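Local structure of TonB-dependent siderophore receptor (Pseudomonas aeruginosa 39016, 5NEC) at residues I121-Q126 against L149-A154; V229-L234 against R280-T285. The protein probably takes up iron-loaded siderophores, and may admit drugs conjugated to them, across the outer membrane with energy supplied through TonB. One frame throughout, in Å; residues are numbered along the deposited sequence.

Contact 1 (I121-Q126 against L149-A154)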
loop_
_atom_site.group_PDB
_atom_site.type_symbol
_atom_site.label_atom_id
_atom_site.label_comp_id
_atom_site.label_asym_id
_atom_site.label_seq_id
_atom_site.Cartn_x
_atom_site.Cartn_y
_atom_site.Cartn_z
ATOM N N ILE A 121 -5.390 -6.398 5.550
ATOM C CA ILE A 121 -4.400 -6.417 6.647
ATOM C C ILE A 121 -4.564 -7.555 7.669
ATOM O O ILE A 121 -3.710 -7.675 8.537
ATOM C CB ILE A 121 -4.296 -5.044 7.398
ATOM C CG1 ILE A 121 -5.648 -4.549 7.946
ATOM C CG2 ILE A 121 -3.718 -3.985 6.485
ATOM C CD1 ILE A 121 -6.192 -5.331 9.124
ATOM N N PHE A 122 -5.622 -8.380 7.573
ATOM C CA PHE A 122 -5.899 -9.432 8.584
ATOM C C PHE A 122 -4.718 -10.377 8.826
ATOM O O PHE A 122 -4.520 -10.805 9.954
ATOM C CB PHE A 122 -7.182 -10.256 8.284
ATOM C CG PHE A 122 -6.978 -11.423 7.321
ATOM C CD1 PHE A 122 -6.830 -11.202 5.949
ATOM C CD2 PHE A 122 -6.960 -12.730 7.776
ATOM C CE1 PHE A 122 -6.649 -12.252 5.059
ATOM C CE2 PHE A 122 -6.771 -13.792 6.889
ATOM C CZ PHE A 122 -6.625 -13.557 5.526
ATOM N N ASN A 123 -3.920 -10.662 7.793
ATOM C CA ASN A 123 -2.758 -11.548 7.931
ATOM C C ASN A 123 -1.422 -10.838 8.200
ATOM O O ASN A 123 -0.375 -11.476 8.131
ATOM C CB ASN A 123 -2.636 -12.426 6.683
ATOM C CG ASN A 123 -1.817 -13.689 6.929
ATOM O OD1 ASN A 123 -1.974 -14.371 7.958
ATOM N ND2 ASN A 123 -0.925 -14.000 5.989
ATOM N N LEU A 124 -1.438 -9.546 8.539
ATOM C CA LEU A 124 -0.185 -8.790 8.725
ATOM C C LEU A 124 0.154 -8.493 10.188
ATOM O O LEU A 124 -0.717 -8.218 11.003
ATOM C CB LEU A 124 -0.225 -7.478 7.940
ATOM C CG LEU A 124 -0.470 -7.584 6.429
ATOM C CD1 LEU A 124 -0.400 -6.210 5.794
ATOM C CD2 LEU A 124 0.510 -8.539 5.762
ATOM N N GLU A 125 1.444 -8.547 10.487
ATOM C CA GLU A 125 2.001 -8.195 11.790
ATOM C C GLU A 125 2.291 -6.699 11.820
ATOM O O GLU A 125 1.951 -6.010 12.786
ATOM C CB GLU A 125 3.298 -8.986 12.020
ATOM C CG GLU A 125 3.832 -8.974 13.443
ATOM C CD GLU A 125 2.981 -9.764 14.431
ATOM O OE1 GLU A 125 2.325 -10.772 14.046
ATOM O OE2 GLU A 125 2.996 -9.372 15.619
ATOM N N GLN A 126 2.923 -6.212 10.752
ATOM C CA GLN A 126 3.316 -4.811 10.634
ATOM C C GLN A 126 3.623 -4.443 9.175
ATOM O O GLN A 126 3.814 -5.315 8.327
ATOM C CB GLN A 126 4.543 -4.511 11.517
ATOM C CG GLN A 126 5.800 -5.237 11.069
ATOM C CD GLN A 126 6.897 -5.290 12.128
ATOM O OE1 GLN A 126 6.643 -5.332 13.340
ATOM N NE2 GLN A 126 8.139 -5.283 11.664
ATOM N N LEU A 149 5.439 -5.800 3.686
ATOM C CA LEU A 149 4.341 -6.293 4.493
ATOM C C LEU A 149 4.753 -7.586 5.196
ATOM O O LEU A 149 4.966 -8.602 4.530
ATOM C CB LEU A 149 3.119 -6.543 3.604
ATOM C CG LEU A 149 2.708 -5.434 2.643
ATOM C CD1 LEU A 149 1.356 -5.793 2.056
ATOM C CD2 LEU A 149 2.673 -4.074 3.316
ATOM N N VAL A 150 4.853 -7.549 6.522
ATOM C CA VAL A 150 5.297 -8.711 7.297
ATOM C C VAL A 150 4.086 -9.603 7.651
ATOM O O VAL A 150 3.176 -9.161 8.351
ATOM C CB VAL A 150 6.049 -8.262 8.587
ATOM C CG1 VAL A 150 6.657 -9.454 9.326
ATOM C CG2 VAL A 150 7.136 -7.235 8.248
ATOM N N SER A 151 4.071 -10.841 7.153
ATOM C CA SER A 151 2.983 -11.800 7.416
ATOM C C SER A 151 3.010 -12.345 8.822
ATOM O O SER A 151 4.079 -12.597 9.370
ATOM C CB SER A 151 3.098 -13.030 6.523
ATOM O OG SER A 151 2.902 -12.708 5.178
ATOM N N LYS A 152 1.832 -12.581 9.382
ATOM C CA LYS A 152 1.699 -13.419 10.572
ATOM C C LYS A 152 2.132 -14.845 10.209
ATOM O O LYS A 152 1.655 -15.382 9.219
ATOM C CB LYS A 152 0.255 -13.436 11.044
ATOM C CG LYS A 152 -0.194 -12.129 11.649
ATOM C CD LYS A 152 -1.684 -12.202 11.909
ATOM C CE LYS A 152 -2.234 -10.880 12.385
ATOM N NZ LYS A 152 -3.649 -11.117 12.777
ATOM N N GLN A 153 3.064 -15.411 10.982
ATOM C CA GLN A 153 3.548 -16.790 10.813
ATOM C C GLN A 153 3.232 -17.588 12.073
ATOM O O GLN A 153 3.124 -17.025 13.170
ATOM C CB GLN A 153 5.077 -16.837 10.591
ATOM C CG GLN A 153 5.586 -16.230 9.291
ATOM C CD GLN A 153 5.128 -16.975 8.033
ATOM O OE1 GLN A 153 4.946 -18.195 8.039
ATOM N NE2 GLN A 153 4.935 -16.236 6.954
ATOM N N ALA A 154 3.099 -18.903 11.904
ATOM C CA ALA A 154 3.012 -19.816 13.045
ATOM C C ALA A 154 4.317 -19.738 13.804
ATOM O O ALA A 154 5.387 -19.636 13.195
ATOM C CB ALA A 154 2.735 -21.240 12.594
#
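Leu124 and Ser151 form a non-hydrogen-bonded antiparallel pair, their side chains diverging, in the mixed sheet of the plug domain, the unit that fills the barrel of a TonB-dependent receptor. Their CA atoms are 4.6 Å apart, and this is the tight part of the contact. Nearly straight backbone bonds flank the pair: Lys152 N reaches Asn123 O at 2.8 Å, and Glu125 N reaches Val150 O at 2.8 Å. Leucine suits the buried side, where CD2 of Leu124 packs obliquely on CB of Leu149 at 3.9 Å. Ser151, small and polar, turns its OG to Asp109.

Past the corner at Glu125 the contact is looser and partly open to solvent. Gln126 and Val150 lie side by side, CG of Gln126 being 3.7 Å from CG2 of Val150, while NE2 of Gln126 bonds to Glu128. The side chain of Glu125 crosses that of Lys152 at about a right angle, but its carboxylate does not pair with the ammonium, OE1 of Glu125 lying 6.1 Å from NZ of Lys152.

A long, flexible lysine can span from the sheet to the type I turn Ile121-Leu124. Lys152 is extended beyond CG, and its NZ also forms a salt bridge to Asp177 of the barrel wall. Its CE passes 3.4 Å from Leu124 O, and NZ ends 3.0 Å from Phe122 O, approaching almost in line with that carbonyl (164°).

Contact 2 (V229-L234 against R280-T285)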
loop_
_atom_site.group_PDB
_atom_site.type_symbol
_atom_site.label_atom_id
_atom_site.label_comp_id
_atom_site.label_asym_id
_atom_site.label_seq_id
_atom_site.Cartn_x
_atom_site.Cartn_y
_atom_site.Cartn_z
ATOM N N VAL A 229 5.961 -23.220 6.041
ATOM C CA VAL A 229 5.070 -23.367 4.901
ATOM C C VAL A 229 3.815 -22.510 5.151
ATOM O O VAL A 229 3.109 -22.737 6.126
ATOM C CB VAL A 229 4.655 -24.864 4.691
ATOM C CG1 VAL A 229 3.626 -25.013 3.569
ATOM C CG2 VAL A 229 5.864 -25.717 4.361
ATOM N N SER A 230 3.540 -21.563 4.258
ATOM C CA SER A 230 2.378 -20.680 4.361
ATOM C C SER A 230 1.555 -20.718 3.101
ATOM O O SER A 230 2.087 -20.823 2.007
ATOM C CB SER A 230 2.820 -19.245 4.604
ATOM O OG SER A 230 3.377 -19.160 5.910
ATOM N N HIS A 231 0.248 -20.627 3.254
ATOM C CA HIS A 231 -0.605 -20.336 2.144
ATOM C C HIS A 231 -1.472 -19.136 2.504
ATOM O O HIS A 231 -1.861 -18.976 3.664
ATOM C CB HIS A 231 -1.452 -21.541 1.730
ATOM C CG HIS A 231 -2.079 -21.370 0.382
ATOM N ND1 HIS A 231 -1.445 -21.743 -0.784
ATOM C CD2 HIS A 231 -3.233 -20.770 0.006
ATOM C CE1 HIS A 231 -2.203 -21.416 -1.818
ATOM N NE2 HIS A 231 -3.291 -20.820 -1.363
ATOM N N TYR A 232 -1.726 -18.282 1.502
ATOM C CA TYR A 232 -2.565 -17.099 1.632
ATOM C C TYR A 232 -3.634 -17.087 0.519
ATOM O O TYR A 232 -3.330 -17.194 -0.662
ATOM C CB TYR A 232 -1.708 -15.827 1.560
ATOM C CG TYR A 232 -2.514 -14.555 1.706
ATOM C CD1 TYR A 232 -2.886 -14.093 2.953
ATOM C CD2 TYR A 232 -2.922 -13.819 0.586
ATOM C CE1 TYR A 232 -3.619 -12.928 3.101
ATOM C CE2 TYR A 232 -3.665 -12.655 0.722
ATOM C CZ TYR A 232 -4.004 -12.210 1.983
ATOM O OH TYR A 232 -4.741 -11.064 2.160
ATOM N N HIS A 233 -4.888 -16.941 0.909
ATOM C CA HIS A 233 -5.981 -16.938 -0.026
ATOM C C HIS A 233 -6.945 -15.811 0.310
ATOM O O HIS A 233 -7.413 -15.748 1.442
ATOM C CB HIS A 233 -6.723 -18.261 0.020
ATOM C CG HIS A 233 -7.835 -18.347 -0.972
ATOM N ND1 HIS A 233 -7.617 -18.663 -2.293
ATOM C CD2 HIS A 233 -9.162 -18.109 -0.857
ATOM C CE1 HIS A 233 -8.760 -18.625 -2.953
ATOM N NE2 HIS A 233 -9.713 -18.291 -2.104
ATOM N N LEU A 234 -7.228 -14.939 -0.666
ATOM C CA LEU A 234 -8.254 -13.905 -0.535
ATOM C C LEU A 234 -9.084 -13.819 -1.812
ATOM O O LEU A 234 -8.545 -13.785 -2.919
ATOM C CB LEU A 234 -7.619 -12.538 -0.245
ATOM C CG LEU A 234 -8.619 -11.430 0.156
ATOM C CD1 LEU A 234 -9.025 -11.560 1.617
ATOM C CD2 LEU A 234 -8.026 -10.062 -0.090
ATOM N N ARG A 280 -9.262 -12.808 -7.004
ATOM C CA ARG A 280 -8.832 -13.991 -6.296
ATOM C C ARG A 280 -7.326 -13.909 -6.234
ATOM O O ARG A 280 -6.702 -13.677 -7.263
ATOM C CB ARG A 280 -9.264 -15.240 -7.048
ATOM C CG ARG A 280 -9.001 -16.525 -6.276
ATOM C CD ARG A 280 -9.465 -17.772 -7.042
ATOM N NE ARG A 280 -10.933 -17.807 -7.172
ATOM C CZ ARG A 280 -11.685 -18.878 -7.457
ATOM N NH1 ARG A 280 -11.143 -20.088 -7.655
ATOM N NH2 ARG A 280 -13.014 -18.731 -7.520
ATOM N N ILE A 281 -6.743 -14.062 -5.042
ATOM C CA ILE A 281 -5.298 -14.236 -4.921
ATOM C C ILE A 281 -4.981 -15.504 -4.117
ATOM O O ILE A 281 -5.630 -15.789 -3.121
ATOM C CB ILE A 281 -4.549 -13.001 -4.368
ATOM C CG1 ILE A 281 -3.058 -13.337 -4.235
ATOM C CG2 ILE A 281 -5.119 -12.558 -3.047
ATOM C CD1 ILE A 281 -2.135 -12.144 -4.306
ATOM N N ASP A 282 -4.009 -16.277 -4.613
ATOM C CA ASP A 282 -3.450 -17.461 -3.952
ATOM C C ASP A 282 -1.933 -17.330 -3.917
ATOM O O ASP A 282 -1.325 -17.065 -4.949
ATOM C CB ASP A 282 -3.810 -18.709 -4.723
ATOM C CG ASP A 282 -5.220 -19.138 -4.486
ATOM O OD1 ASP A 282 -5.469 -19.644 -3.377
ATOM O OD2 ASP A 282 -6.097 -18.969 -5.380
ATOM N N THR A 283 -1.328 -17.505 -2.746
ATOM C CA THR A 283 0.124 -17.420 -2.589
ATOM C C THR A 283 0.613 -18.514 -1.619
ATOM O O THR A 283 0.106 -18.644 -0.502
ATOM C CB THR A 283 0.517 -16.016 -2.110
ATOM O OG1 THR A 283 0.157 -15.093 -3.126
ATOM C CG2 THR A 283 2.005 -15.865 -1.896
ATOM N N SER A 284 1.567 -19.317 -2.088
ATOM C CA SER A 284 2.193 -20.369 -1.310
ATOM C C SER A 284 3.624 -19.953 -1.106
ATOM O O SER A 284 4.268 -19.551 -2.063
ATOM C CB SER A 284 2.163 -21.686 -2.068
ATOM O OG SER A 284 0.856 -22.214 -2.094
ATOM N N THR A 285 4.118 -20.039 0.130
ATOM C CA THR A 285 5.500 -19.673 0.436
ATOM C C THR A 285 6.127 -20.792 1.263
ATOM O O THR A 285 5.504 -21.287 2.202
ATOM C CB THR A 285 5.576 -18.325 1.200
ATOM O OG1 THR A 285 4.879 -17.323 0.460
ATOM C CG2 THR A 285 7.010 -17.860 1.365
#
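His231 and His233 both hold CG anti to the backbone N (chi1 -165° and -177°), while Asp282 on the facing strand keeps CG beside its backbone N (chi1 -77°), and the two imidazoles converge on a single carboxylate oxygen. OD1 of Asp282 takes a short bond from ND1 of His233, 2.6 Å, and a longer one from NE2 of His231, 3.2 Å. The two donors come from different directions. NE2 of His231 meets the anti lone pair, with OD1 lying in the plane of its ring, whereas ND1 of His233 stands well above the carboxylate plane. Histidine suits these places because its second nitrogen can serve another partner: ND1 of His231 bonds to OG of Ser284 at 2.7 Å, and NE2 of His233 bonds to Glu235. With a carboxylate at each nitrogen, His233 may well favour its protonated form. Thr283 O sits 3.5 Å above the plane of the His231 ring, offset toward its rim.

The strands are neighbouring antiparallel staves of the transmembrane beta-barrel, and their alternation sends successive side chains to opposite faces. The face of His231, His233, Asp282 and Ser284 has a bound detergent molecule near Ser284, consistent with the barrel exterior.

Tyr232, Leu234, Ile281 and Thr283 point the other way, inward, where Tyr232 and Ile281 touch plug loops. The branched Ile281 serves two neighbours with one methyl: its CG2 is 3.8 Å from CB of Leu234 and meets the edge of the Tyr232 ring at CE2, 4.0 Å away. Two backbone bonds join each of the hydrogen-bonded pairs Tyr232-Thr283 and Leu234-Ile281, Tyr232 N giving to Thr283 O at 2.7 Å.

From the N terminus the chain first builds the plug, where contact 1 closes a loop of 22 residues, part of it not modelled, between 121-126 and 149-154. It then enters the barrel, and four strands, 159-167 to 206-219, pass before contact 2 joins 225-238 to 276-291 and closes a 45-residue loop. The two loops follow in series, neither nesting nor crossing. In space their centres lie about 12 Å apart, since the plug rests against the inner face of this wall: ND2 of Asn123 comes within 3.6 Å of CD1 of Tyr232, and CE1 of Phe122 within 3.7 Å of OH of Tyr232. The turn leading into the plug sheet thus meets the barrel wall directly.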